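Local coordinates for alpha-1,3-glucanase (Streptomyces thermodiastaticus, PDB 7C7D), which probably hydrolyses alpha-1,3-glucan, as a thermostable glycosidase of family GH87 whose catalytic unit carries a calcium ion, at residues V211-T225 and V240-L253. Residues are numbered along the deposited sequence; the frame is centred on the assembly and turned at random. Where two conformers were deposited one is given.
Sequences VTDKGADPTGQGDST and VWIPPGDYRITGPL
Pro218 lies over one face of the Tyr247 ring in a CH-pi contact, its CA 4.1 Å from the ring centroid. Ser224 OG and Thr212 CG2 sit at the ring edge. Ala216 CB also packs on the ring. In one of its two conformers, the Arg248 guanidinium has Asp223 CA over one face and Gln221 O at its edge, in plane. This is the N-terminal end of the right-handed parallel beta-helix of the pectate lyase-like fold. Here the loop 211-225 runs from strand 209-210 beside strand 245-248 into helix 225-234, which packs over this end. Phe228 of that helix packs on Val211 and Ile249. Tyr247 OH donates to Pro243 O at 2.7 Å, from above the carbonyl plane. With an alanine at Tyr247, Pro218 and Ala216 are likely to lose the ring they pack on, and Pro243 O the hydroxyl that donates to it. In the same conformer Arg248 bends at chi3 (71°), which turns NE and NH2 side-on to Gln221 O. The NH2 bond is the shorter, at 3.0 Å, and lies in the carbonyl plane. Backbone bonds also join the two segments. Ser224 N donates to Arg248 O at 2.7 Å, and Asp246 N to Pro218 O. A water links Asp217 O, Gly222 O and Ser224 OG to Arg248 N. Asp223 has CG anti to its own N (chi1 -171°), which carries the carboxylate across to Thr250. There OD2 takes the Thr250 hydroxyl on its syn side at 2.7 Å. OD1 accepts from Thr250 N, Thr225 N and Thr225 OG1. Thr225 OG1 in turn accepts from Gly251 N at 3.2 Å.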
loop_
_atom_site.group_PDB
_atom_site.type_symbol
_atom_site.label_atom_id
_atom_site.label_comp_id
_atom_site.label_asym_id
_atom_site.label_seq_id
_atom_site.Cartn_x
_atom_site.Cartn_y
_atom_site.Cartn_z
ATOM N N VAL A 211 -26.934 15.206 -4.685
ATOM C CA VAL A 211 -26.342 15.620 -5.956
ATOM C C VAL A 211 -27.323 15.445 -7.107
ATOM O O VAL A 211 -27.267 16.189 -8.091
ATOM C CB VAL A 211 -25.006 14.895 -6.232
ATOM C CG1 VAL A 211 -23.969 15.270 -5.202
ATOM C CG2 VAL A 211 -25.202 13.390 -6.277
ATOM N N THR A 212 -28.221 14.458 -7.022
ATOM C CA THR A 212 -29.179 14.265 -8.106
ATOM C C THR A 212 -30.203 15.391 -8.158
ATOM O O THR A 212 -30.729 15.698 -9.232
ATOM C CB THR A 212 -29.854 12.895 -8.006
ATOM O OG1 THR A 212 -30.470 12.745 -6.722
ATOM C CG2 THR A 212 -28.830 11.788 -8.214
ATOM N N ASP A 213 -30.488 16.024 -7.018
ATOM C CA ASP A 213 -31.356 17.194 -7.025
ATOM C C ASP A 213 -30.692 18.392 -7.693
ATOM O O ASP A 213 -31.390 19.323 -8.106
ATOM C CB ASP A 213 -31.783 17.547 -5.599
ATOM C CG ASP A 213 -32.738 16.526 -5.005
ATOM O OD1 ASP A 213 -33.245 15.671 -5.761
ATOM O OD2 ASP A 213 -32.986 16.584 -3.783
ATOM N N LYS A 214 -29.367 18.385 -7.810
ATOM C CA LYS A 214 -28.628 19.438 -8.488
ATOM C C LYS A 214 -28.246 19.054 -9.910
ATOM O O LYS A 214 -27.421 19.736 -10.527
ATOM C CB LYS A 214 -27.382 19.818 -7.686
ATOM C CG LYS A 214 -27.686 20.356 -6.299
ATOM C CD LYS A 214 -28.365 21.713 -6.376
ATOM C CE LYS A 214 -28.696 22.249 -4.997
ATOM N NZ LYS A 214 -29.265 23.626 -5.080
ATOM N N GLY A 215 -28.815 17.977 -10.439
ATOM C CA GLY A 215 -28.622 17.616 -11.825
ATOM C C GLY A 215 -27.614 16.523 -12.093
ATOM O O GLY A 215 -27.302 16.273 -13.261
ATOM N N ALA A 216 -27.091 15.866 -11.062
ATOM C CA ALA A 216 -26.149 14.780 -11.290
ATOM C C ALA A 216 -26.859 13.609 -11.953
ATOM O O ALA A 216 -28.031 13.334 -11.678
ATOM C CB ALA A 216 -25.525 14.325 -9.970
ATOM N N ASP A 217 -26.141 12.922 -12.844
ATOM C CA ASP A 217 -26.699 11.805 -13.591
ATOM C C ASP A 217 -26.196 10.510 -12.972
ATOM O O ASP A 217 -25.038 10.131 -13.201
ATOM C CB ASP A 217 -26.276 11.895 -15.060
ATOM C CG ASP A 217 -26.673 10.667 -15.867
ATOM O OD1 ASP A 217 -27.504 9.862 -15.396
ATOM O OD2 ASP A 217 -26.139 10.509 -16.984
ATOM N N PRO A 218 -27.021 9.786 -12.211
ATOM C CA PRO A 218 -26.564 8.539 -11.587
ATOM C C PRO A 218 -26.471 7.361 -12.543
ATOM O O PRO A 218 -26.145 6.256 -12.100
ATOM C CB PRO A 218 -27.630 8.288 -10.513
ATOM C CG PRO A 218 -28.877 8.885 -11.091
ATOM C CD PRO A 218 -28.428 10.087 -11.898
ATOM N N THR A 219 -26.756 7.553 -13.832
ATOM C CA THR A 219 -26.502 6.514 -14.818
ATOM C C THR A 219 -25.094 6.588 -15.391
ATOM O O THR A 219 -24.699 5.691 -16.143
ATOM C CB THR A 219 -27.537 6.566 -15.952
ATOM O OG1 THR A 219 -27.286 7.705 -16.787
ATOM C CG2 THR A 219 -28.951 6.651 -15.389
ATOM N N GLY A 220 -24.334 7.628 -15.057
ATOM C CA GLY A 220 -22.957 7.734 -15.492
ATOM C C GLY A 220 -22.763 8.261 -16.893
ATOM O O GLY A 220 -21.632 8.231 -17.393
ATOM N N GLN A 221 -23.822 8.750 -17.537
ATOM C CA GLN A 221 -23.730 9.199 -18.924
ATOM C C GLN A 221 -23.242 10.642 -19.013
ATOM O O GLN A 221 -22.233 10.930 -19.665
ATOM C CB GLN A 221 -25.092 9.054 -19.610
ATOM C CG GLN A 221 -25.573 7.619 -19.767
ATOM C CD GLN A 221 -27.008 7.539 -20.264
ATOM O OE1 GLN A 221 -27.255 7.329 -21.451
ATOM N NE2 GLN A 221 -27.960 7.706 -19.351
ATOM N N GLY A 222 -23.965 11.569 -18.384
ATOM C CA GLY A 222 -23.546 12.953 -18.390
ATOM C C GLY A 222 -22.507 13.254 -17.324
ATOM O O GLY A 222 -22.347 12.524 -16.349
ATOM N N ASP A 223 -21.784 14.353 -17.525
ATOM C CA ASP A 223 -20.792 14.800 -16.553
ATOM C C ASP A 223 -21.500 15.403 -15.344
ATOM O O ASP A 223 -22.326 16.310 -15.481
ATOM C CB ASP A 223 -19.882 15.844 -17.209
ATOM C CG ASP A 223 -18.669 16.228 -16.351
ATOM O OD1 ASP A 223 -18.457 15.646 -15.270
ATOM O OD2 ASP A 223 -17.913 17.135 -16.784
ATOM N N SER A 224 -21.180 14.892 -14.156
ATOM C CA SER A 224 -21.802 15.332 -12.917
ATOM C C SER A 224 -20.964 16.353 -12.151
ATOM O O SER A 224 -21.329 16.704 -11.021
ATOM C CB SER A 224 -22.088 14.127 -12.018
ATOM O OG SER A 224 -23.189 13.382 -12.502
ATOM N N THR A 225 -19.849 16.824 -12.725
ATOM C CA THR A 225 -18.955 17.716 -11.988
ATOM C C THR A 225 -19.690 18.959 -11.505
ATOM O O THR A 225 -19.597 19.331 -10.328
ATOM C CB THR A 225 -17.750 18.114 -12.844
ATOM O OG1 THR A 225 -17.071 16.942 -13.308
ATOM C CG2 THR A 225 -16.771 18.966 -12.033
ATOM N N VAL A 240 -23.599 16.761 1.718
ATOM C CA VAL A 240 -23.982 16.436 0.354
ATOM C C VAL A 240 -24.150 14.926 0.271
ATOM O O VAL A 240 -23.244 14.168 0.642
ATOM C CB VAL A 240 -22.920 16.918 -0.647
ATOM C CG1 VAL A 240 -23.254 16.415 -2.024
ATOM C CG2 VAL A 240 -22.834 18.429 -0.641
ATOM N N TRP A 241 -25.299 14.493 -0.226
ATOM C CA TRP A 241 -25.639 13.082 -0.325
ATOM C C TRP A 241 -25.422 12.611 -1.757
ATOM O O TRP A 241 -25.853 13.274 -2.709
ATOM C CB TRP A 241 -27.102 12.881 0.063
ATOM C CG TRP A 241 -27.613 11.494 -0.132
ATOM C CD1 TRP A 241 -28.589 11.095 -0.999
ATOM C CD2 TRP A 241 -27.197 10.321 0.571
ATOM N NE1 TRP A 241 -28.804 9.743 -0.880
ATOM C CE2 TRP A 241 -27.960 9.243 0.076
ATOM C CE3 TRP A 241 -26.246 10.074 1.567
ATOM C CZ2 TRP A 241 -27.806 7.940 0.548
ATOM C CZ3 TRP A 241 -26.099 8.781 2.039
ATOM C CH2 TRP A 241 -26.875 7.731 1.527
ATOM N N ILE A 242 -24.753 11.472 -1.899
ATOM C CA ILE A 242 -24.537 10.837 -3.196
ATOM C C ILE A 242 -25.358 9.553 -3.209
ATOM O O ILE A 242 -24.930 8.543 -2.627
ATOM C CB ILE A 242 -23.050 10.525 -3.434
ATOM C CG1 ILE A 242 -22.171 11.769 -3.259
ATOM C CG2 ILE A 242 -22.855 9.927 -4.816
ATOM C CD1 ILE A 242 -20.674 11.453 -3.242
ATOM N N PRO A 243 -26.527 9.536 -3.843
ATOM C CA PRO A 243 -27.347 8.313 -3.878
ATOM C C PRO A 243 -26.631 7.197 -4.616
ATOM O O PRO A 243 -25.696 7.454 -5.389
ATOM C CB PRO A 243 -28.603 8.751 -4.649
ATOM C CG PRO A 243 -28.612 10.245 -4.604
ATOM C CD PRO A 243 -27.173 10.665 -4.535
ATOM N N PRO A 244 -27.046 5.945 -4.413
ATOM C CA PRO A 244 -26.498 4.844 -5.214
ATOM C C PRO A 244 -26.564 5.155 -6.703
ATOM O O PRO A 244 -27.562 5.675 -7.206
ATOM C CB PRO A 244 -27.405 3.664 -4.852
ATOM C CG PRO A 244 -27.860 3.967 -3.462
ATOM C CD PRO A 244 -27.995 5.468 -3.389
ATOM N N GLY A 245 -25.491 4.838 -7.407
ATOM C CA GLY A 245 -25.419 5.118 -8.825
ATOM C C GLY A 245 -23.979 5.208 -9.274
ATOM O O GLY A 245 -23.046 4.973 -8.507
ATOM N N ASP A 246 -23.822 5.557 -10.548
ATOM C CA ASP A 246 -22.520 5.773 -11.164
ATOM C C ASP A 246 -22.483 7.201 -11.679
ATOM O O ASP A 246 -23.387 7.621 -12.407
ATOM C CB ASP A 246 -22.301 4.801 -12.326
ATOM C CG ASP A 246 -22.112 3.370 -11.860
ATOM O OD1 ASP A 246 -20.980 2.998 -11.477
ATOM O OD2 ASP A 246 -23.102 2.611 -11.871
ATOM N N TYR A 247 -21.451 7.950 -11.303
ATOM C CA TYR A 247 -21.374 9.374 -11.604
ATOM C C TYR A 247 -20.055 9.671 -12.284
ATOM O O TYR A 247 -18.993 9.468 -11.694
ATOM C CB TYR A 247 -21.459 10.201 -10.321
ATOM C CG TYR A 247 -22.702 9.941 -9.526
ATOM C CD1 TYR A 247 -22.758 8.904 -8.602
ATOM C CD2 TYR A 247 -23.828 10.735 -9.700
ATOM C CE1 TYR A 247 -23.905 8.660 -7.876
ATOM C CE2 TYR A 247 -24.977 10.503 -8.979
ATOM C CZ TYR A 247 -25.011 9.466 -8.064
ATOM O OH TYR A 247 -26.162 9.244 -7.346
ATOM N N ARG A 248 -20.113 10.175 -13.507
ATOM C CA ARG A 248 -18.911 10.619 -14.197
ATOM C C ARG A 248 -18.547 12.011 -13.694
ATOM O O ARG A 248 -19.380 12.922 -13.732
ATOM C CB ARG A 248 -19.157 10.646 -15.704
ATOM C CG ARG A 248 -17.978 11.152 -16.523
ATOM C CD ARG A 248 -18.036 10.628 -17.953
ATOM N NE ARG A 248 -19.115 11.242 -18.722
ATOM C CZ ARG A 248 -19.015 12.407 -19.353
ATOM N NH1 ARG A 248 -17.882 13.097 -19.311
ATOM N NH2 ARG A 248 -20.051 12.887 -20.028
ATOM N N ILE A 249 -17.317 12.171 -13.209
ATOM C CA ILE A 249 -16.796 13.459 -12.754
ATOM C C ILE A 249 -15.489 13.701 -13.501
ATOM O O ILE A 249 -14.442 13.176 -13.111
ATOM C CB ILE A 249 -16.574 13.492 -11.235
ATOM C CG1 ILE A 249 -17.874 13.181 -10.491
ATOM C CG2 ILE A 249 -15.998 14.838 -10.802
ATOM C CD1 ILE A 249 -18.830 14.347 -10.426
ATOM N N THR A 250 -15.536 14.483 -14.584
ATOM C CA THR A 250 -14.292 14.836 -15.257
ATOM C C THR A 250 -13.376 15.591 -14.307
ATOM O O THR A 250 -12.163 15.355 -14.282
ATOM C CB THR A 250 -14.558 15.662 -16.517
ATOM O OG1 THR A 250 -15.314 16.832 -16.180
ATOM C CG2 THR A 250 -15.312 14.843 -17.536
ATOM N N GLY A 251 -13.945 16.482 -13.496
ATOM C CA GLY A 251 -13.206 17.125 -12.438
ATOM C C GLY A 251 -12.293 18.217 -12.957
ATOM O O GLY A 251 -12.266 18.520 -14.155
ATOM N N PRO A 252 -11.517 18.836 -12.058
ATOM C CA PRO A 252 -11.498 18.552 -10.625
ATOM C C PRO A 252 -12.507 19.403 -9.881
ATOM O O PRO A 252 -12.958 20.438 -10.376
ATOM C CB PRO A 252 -10.101 19.004 -10.225
ATOM C CG PRO A 252 -9.847 20.197 -11.105
ATOM C CD PRO A 252 -10.562 19.905 -12.415
ATOM N N LEU A 253 -12.858 18.955 -8.683
ATOM C CA LEU A 253 -13.523 19.803 -7.711
ATOM C C LEU A 253 -12.466 20.562 -6.923
ATOM O O LEU A 253 -11.458 19.983 -6.500
ATOM C CB LEU A 253 -14.370 18.965 -6.753
ATOM C CG LEU A 253 -15.493 18.141 -7.388
ATOM C CD1 LEU A 253 -16.119 17.177 -6.389
ATOM C CD2 LEU A 253 -16.559 19.048 -7.986
HETATM O O HOH W 1 -22.752 11.237 -14.138
#